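Local coordinates for D-glycero-beta-D-manno-heptose-1,7-bisphosphate 7-phosphatase (Mesorhizobium loti, PDB 2O2X), which removes the phosphate at C-7 of D-glycero-beta-D-manno-heptose 1,7-bisphosphate, leaving the 1-phosphate, with Mg(2+) as cofactor, at residues Ile42-Asp47 with Glu54-Pro59; Ile73-Val78 with Val110-Val115. One frame throughout, in Å; residues are numbered along the deposited sequence.

Contact 1: residues Ile42-Asp47 with Glu54-Pro59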
loop_
_atom_site.group_PDB
_atom_site.type_symbol
_atom_site.label_atom_id
_atom_site.label_comp_id
_atom_site.label_asym_id
_atom_site.label_seq_id
_atom_site.Cartn_x
_atom_site.Cartn_y
_atom_site.Cartn_z
ATOM N N ILE A 42 -3.489 -4.482 5.542
ATOM C CA ILE A 42 -2.510 -4.811 6.545
ATOM C C ILE A 42 -3.099 -4.804 7.932
ATOM O O ILE A 42 -2.810 -5.713 8.714
ATOM C CB ILE A 42 -1.316 -3.824 6.460
ATOM C CG1 ILE A 42 -0.626 -3.951 5.113
ATOM C CG2 ILE A 42 -0.329 -4.066 7.618
ATOM C CD1 ILE A 42 0.435 -2.877 4.893
ATOM N N ASN A 43 -3.886 -3.793 8.242
ATOM C CA ASN A 43 -4.555 -3.729 9.541
ATOM C C ASN A 43 -6.050 -3.708 9.360
ATOM O O ASN A 43 -6.576 -3.422 8.274
ATOM C CB ASN A 43 -4.071 -2.528 10.380
ATOM C CG ASN A 43 -4.328 -1.193 9.726
ATOM O OD1 ASN A 43 -3.490 -0.711 8.988
ATOM N ND2 ASN A 43 -5.482 -0.591 9.990
ATOM N N VAL A 44 -6.760 -4.067 10.414
ATOM C CA VAL A 44 -8.191 -4.080 10.372
ATOM C C VAL A 44 -8.709 -2.660 10.130
ATOM O O VAL A 44 -8.234 -1.691 10.748
ATOM C CB VAL A 44 -8.768 -4.660 11.680
ATOM C CG1 VAL A 44 -10.296 -4.564 11.688
ATOM C CG2 VAL A 44 -8.332 -6.100 11.866
ATOM N N ASP A 45 -9.681 -2.525 9.245
ATOM C CA ASP A 45 -10.161 -1.205 8.863
ATOM C C ASP A 45 -10.979 -0.607 9.999
ATOM O O ASP A 45 -11.582 -1.325 10.806
ATOM C CB ASP A 45 -11.024 -1.300 7.610
ATOM C CG ASP A 45 -11.063 0.006 6.808
ATOM O OD1 ASP A 45 -10.453 1.014 7.195
ATOM O OD2 ASP A 45 -11.737 0.018 5.761
ATOM N N THR A 46 -10.998 0.707 10.048
ATOM C CA THR A 46 -11.784 1.439 11.043
ATOM C C THR A 46 -12.081 2.821 10.495
ATOM O O THR A 46 -11.348 3.332 9.656
ATOM C CB THR A 46 -11.043 1.524 12.420
ATOM O OG1 THR A 46 -11.981 1.790 13.474
ATOM C CG2 THR A 46 -9.987 2.578 12.428
ATOM N N ASP A 47 -13.135 3.441 10.999
ATOM C CA ASP A 47 -13.552 4.736 10.492
ATOM C C ASP A 47 -12.493 5.809 10.744
ATOM O O ASP A 47 -12.272 6.660 9.894
ATOM C CB ASP A 47 -14.870 5.193 11.148
ATOM C CG ASP A 47 -16.086 4.410 10.673
ATOM O OD1 ASP A 47 -16.045 3.826 9.577
ATOM O OD2 ASP A 47 -17.099 4.401 11.414
ATOM N N GLU A 54 -5.763 0.890 19.180
ATOM C CA GLU A 54 -6.852 0.138 18.533
ATOM C C GLU A 54 -6.359 -0.664 17.327
ATOM O O GLU A 54 -7.109 -1.462 16.771
ATOM C CB GLU A 54 -7.964 1.093 18.100
ATOM C CG GLU A 54 -8.662 1.744 19.269
ATOM C CD GLU A 54 -9.780 2.719 18.868
ATOM O OE1 GLU A 54 -9.988 2.973 17.645
ATOM O OE2 GLU A 54 -10.472 3.206 19.800
ATOM N N ILE A 55 -5.110 -0.461 16.921
ATOM C CA ILE A 55 -4.604 -1.153 15.712
ATOM C C ILE A 55 -4.462 -2.657 15.940
ATOM O O ILE A 55 -3.863 -3.110 16.932
ATOM C CB ILE A 55 -3.258 -0.543 15.282
ATOM C CG1 ILE A 55 -3.479 0.855 14.711
ATOM C CG2 ILE A 55 -2.518 -1.425 14.270
ATOM C CD1 ILE A 55 -4.053 0.877 13.265
ATOM N N VAL A 56 -4.999 -3.431 14.995
ATOM C CA VAL A 56 -4.870 -4.882 14.969
ATOM C C VAL A 56 -4.494 -5.301 13.558
ATOM O O VAL A 56 -5.148 -4.883 12.618
ATOM C CB VAL A 56 -6.215 -5.534 15.340
ATOM C CG1 VAL A 56 -6.157 -7.040 15.233
ATOM C CG2 VAL A 56 -6.609 -5.113 16.740
ATOM N N LEU A 57 -3.469 -6.133 13.429
ATOM C CA LEU A 57 -3.087 -6.664 12.128
ATOM C C LEU A 57 -4.119 -7.637 11.582
ATOM O O LEU A 57 -4.802 -8.337 12.340
ATOM C CB LEU A 57 -1.750 -7.353 12.201
ATOM C CG LEU A 57 -0.532 -6.523 12.592
ATOM C CD1 LEU A 57 0.697 -7.343 12.460
ATOM C CD2 LEU A 57 -0.428 -5.289 11.757
ATOM N N ARG A 58 -4.238 -7.678 10.257
ATOM C CA ARG A 58 -4.936 -8.763 9.559
ATOM C C ARG A 58 -3.928 -9.881 9.328
ATOM O O ARG A 58 -3.033 -9.756 8.491
ATOM C CB ARG A 58 -5.548 -8.275 8.249
ATOM C CG ARG A 58 -6.608 -7.207 8.424
ATOM C CD ARG A 58 -7.273 -6.812 7.140
ATOM N NE ARG A 58 -8.062 -7.905 6.534
ATOM C CZ ARG A 58 -7.685 -8.667 5.521
ATOM N NH1 ARG A 58 -6.520 -8.498 4.889
ATOM N NH2 ARG A 58 -8.500 -9.624 5.116
ATOM N N PRO A 59 -4.033 -10.990 10.092
ATOM C CA PRO A 59 -2.956 -11.987 9.929
ATOM C C PRO A 59 -2.883 -12.599 8.547
ATOM O O PRO A 59 -1.827 -13.046 8.133
ATOM C CB PRO A 59 -3.282 -13.051 11.000
ATOM C CG PRO A 59 -4.204 -12.340 11.967
ATOM C CD PRO A 59 -5.004 -11.388 11.129
HETATM O O HOH W 1 -0.940 -7.824 8.393
HETATM O O HOH W 2 -6.863 -1.822 13.059
HETATM O O HOH W 3 -10.520 0.750 15.806
#
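R58, N43 and I42 carry this contact, in which two arms of the loop between strand 34-36 and helix 62-71 meet through a single bridge, N43 facing L57. The position just beyond the first strand of the HAD core is consistent with the squiggle-and-flap region of that fold. Two nearly straight backbone bonds flank the bridge, R58 N to I42 O (2.9 Å) and V44 N to V56 O (2.8 Å); the second runs almost along the C=O axis. A water adds a further donor to I42 O and also donates to R58 O.

Arginine suits position 58 because its long apolar stem can lie along the opposite backbone, CG 3.7 Å from V44 N and CD 3.6 Å from N43 O, while a bend at chi3 (65°) turns the guanidinium so that NH1 binds T41 O. NE binds a glycerol, probably from the crystallisation liquor. N43 takes the crowded chi1 position (61°), CG between backbone N and carbonyl carbon. From there ND2 reaches V44 O at 3.1 Å, rising above the carbonyl plane, while I55 CD1 packs on ND2 at 3.9 Å. Branched I42, pointing away from the other segment, is buried against V101 of helix 91-107; its CG2 only grazes L57 CD2.

An amide can donate twice: ND2 also binds OD1 of D39, by similarity the proton donor and a Mg(2+) ligand, consistent with N43 limiting that carboxylate's rotation.

Contact 2: residues Ile73-Val78 with Val110-Val115; sequences IPVVVV and VFVDMV
With chi1 at -59°, the carboxylate carbon of D113 sits beside its own backbone N and OD2 is carried across to V75 N; V75 itself holds CG1 anti to its backbone N (177°), which lays that methyl against V112. The strands these segments belong to, 75-80 and 114-118, are parallel neighbours in the Rossmann-like HAD core, joined by a beta-alpha-beta crossover that includes helix 91-107.

Regular pairing covers V76 with M114 and V77 with V115, secured by V77 N donating to M114 O at 2.9 Å. Ahead of it the chains diverge, and V75 O takes D113 N at 2.8 Å plus a weak, long bond from M114 N. Aspartate suits this fraying start because OD2 stands in for a main-chain carbonyl, accepting V75 N at 2.9 Å through its anti lone pair (N-H...O 171°). The other oxygen, OD1, forms a salt bridge with R25, which would offset the buried charge.

Compact beta-branched valines pack closely here, V112 and V115 against helix 91-107 and V75 against helix 62-71. V112 CG1 wedges between V75 CG1 (3.8 Å) and V77 CG2 (3.9 Å), and V115 CG2 meets V77 CB. On the other face V76 CG1 lies 4.2 Å from CB of M114, a selenomethionine whose side chain touches L150 of helix 141-150. Where the segments open, one water donates to both I73 O and D113 OD2, 2.7 Å from each.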
loop_
_atom_site.group_PDB
_atom_site.type_symbol
_atom_site.label_atom_id
_atom_site.label_comp_id
_atom_site.label_asym_id
_atom_site.label_seq_id
_atom_site.Cartn_x
_atom_site.Cartn_y
_atom_site.Cartn_z
ATOM N N ILE A 73 11.766 -8.363 -2.823
ATOM C CA ILE A 73 10.853 -7.457 -3.525
ATOM C C ILE A 73 10.436 -6.353 -2.552
ATOM O O ILE A 73 9.967 -6.678 -1.458
ATOM C CB ILE A 73 9.596 -8.276 -4.001
ATOM C CG1 ILE A 73 10.045 -9.252 -5.103
ATOM C CG2 ILE A 73 8.433 -7.412 -4.459
ATOM C CD1 ILE A 73 10.865 -8.582 -6.185
ATOM N N PRO A 74 10.637 -5.069 -2.925
ATOM C CA PRO A 74 10.211 -4.030 -1.985
ATOM C C PRO A 74 8.693 -4.054 -1.747
ATOM O O PRO A 74 7.905 -4.283 -2.692
ATOM C CB PRO A 74 10.621 -2.727 -2.673
ATOM C CG PRO A 74 10.807 -3.080 -4.069
ATOM C CD PRO A 74 11.195 -4.494 -4.160
ATOM N N VAL A 75 8.312 -3.814 -0.497
ATOM C CA VAL A 75 6.920 -3.698 -0.094
ATOM C C VAL A 75 6.611 -2.242 0.178
ATOM O O VAL A 75 7.250 -1.598 1.007
ATOM C CB VAL A 75 6.625 -4.576 1.128
ATOM C CG1 VAL A 75 5.183 -4.380 1.583
ATOM C CG2 VAL A 75 6.933 -6.078 0.837
ATOM N N VAL A 76 5.654 -1.701 -0.570
ATOM C CA VAL A 76 5.342 -0.284 -0.562
ATOM C C VAL A 76 3.909 -0.071 -0.117
ATOM O O VAL A 76 2.967 -0.542 -0.758
ATOM C CB VAL A 76 5.567 0.366 -1.942
ATOM C CG1 VAL A 76 5.239 1.837 -1.907
ATOM C CG2 VAL A 76 7.015 0.135 -2.427
ATOM N N VAL A 77 3.749 0.624 1.016
ATOM C CA VAL A 77 2.415 0.935 1.554
ATOM C C VAL A 77 1.935 2.202 0.883
ATOM O O VAL A 77 2.652 3.198 0.882
ATOM C CB VAL A 77 2.449 1.100 3.073
ATOM C CG1 VAL A 77 1.049 1.490 3.597
ATOM C CG2 VAL A 77 2.932 -0.199 3.745
ATOM N N VAL A 78 0.743 2.176 0.312
ATOM C CA VAL A 78 0.150 3.357 -0.365
ATOM C C VAL A 78 -1.250 3.534 0.220
ATOM O O VAL A 78 -2.131 2.693 0.048
ATOM C CB VAL A 78 0.113 3.245 -1.916
ATOM C CG1 VAL A 78 1.497 3.399 -2.466
ATOM C CG2 VAL A 78 -0.511 1.916 -2.384
ATOM N N VAL A 110 8.200 -9.415 9.888
ATOM C CA VAL A 110 8.040 -8.909 8.515
ATOM C C VAL A 110 8.191 -7.387 8.515
ATOM O O VAL A 110 8.173 -6.740 9.570
ATOM C CB VAL A 110 6.705 -9.374 7.838
ATOM C CG1 VAL A 110 6.560 -10.912 7.931
ATOM C CG2 VAL A 110 5.478 -8.704 8.468
ATOM N N PHE A 111 8.396 -6.841 7.329
ATOM C CA PHE A 111 8.661 -5.417 7.210
ATOM C C PHE A 111 8.179 -4.849 5.884
ATOM O O PHE A 111 7.864 -5.577 4.939
ATOM C CB PHE A 111 10.160 -5.140 7.374
ATOM C CG PHE A 111 11.010 -6.100 6.671
ATOM C CD1 PHE A 111 11.253 -5.978 5.322
ATOM C CD2 PHE A 111 11.559 -7.189 7.345
ATOM C CE1 PHE A 111 12.057 -6.904 4.644
ATOM C CE2 PHE A 111 12.358 -8.101 6.680
ATOM C CZ PHE A 111 12.607 -7.963 5.332
ATOM N N VAL A 112 8.135 -3.522 5.845
ATOM C CA VAL A 112 7.885 -2.807 4.605
ATOM C C VAL A 112 9.083 -1.896 4.324
ATOM O O VAL A 112 9.978 -1.725 5.170
ATOM C CB VAL A 112 6.579 -2.010 4.637
ATOM C CG1 VAL A 112 5.398 -2.883 5.116
ATOM C CG2 VAL A 112 6.681 -0.777 5.475
ATOM N N ASP A 113 9.106 -1.341 3.116
ATOM C CA ASP A 113 10.259 -0.581 2.603
ATOM C C ASP A 113 9.976 0.877 2.265
ATOM O O ASP A 113 10.890 1.693 2.138
ATOM C CB ASP A 113 10.809 -1.331 1.417
ATOM C CG ASP A 113 11.221 -2.733 1.802
ATOM O OD1 ASP A 113 12.204 -2.828 2.605
ATOM O OD2 ASP A 113 10.545 -3.711 1.392
HETATM N N MSE A 114 8.702 1.231 2.131
HETATM C CA MSE A 114 8.348 2.626 1.886
HETATM C C MSE A 114 6.884 2.810 2.282
HETATM O O MSE A 114 6.067 1.884 2.122
HETATM C CB MSE A 114 8.568 2.990 0.425
HETATM C CG MSE A 114 8.284 4.425 0.086
HETATM SE SE MSE A 114 8.789 4.980 -1.690
HETATM C CE MSE A 114 10.676 5.198 -1.381
ATOM N N VAL A 115 6.570 3.986 2.810
ATOM C CA VAL A 115 5.174 4.382 3.084
ATOM C C VAL A 115 4.864 5.693 2.378
ATOM O O VAL A 115 5.596 6.677 2.570
ATOM C CB VAL A 115 4.935 4.568 4.599
ATOM C CG1 VAL A 115 3.511 5.077 4.884
ATOM C CG2 VAL A 115 5.199 3.262 5.353
HETATM O O HOH W 4 10.807 -6.419 1.120
#

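Both segments of contact 1 precede those of contact 2 in the chain, with helix 62-71 between them. Their centres lie about 17 Å apart, yet they touch where I42 CD1 packs on V77 CG2 at 3.8 Å. Contact 2 sits within the central sheet, whose strand 75-80 has 34-36 and 114-118 as neighbours; contact 1 belongs to the loop that leaves strand 34-36. Helix 91-107 serves both, receiving I42 and I55 from one and V112 and V115 from the other. R38 touches V77 and makes a weak hydrogen bond with N43. The buried valine core is thus packed directly against a loop carrying residues that, by similarity, bind substrate.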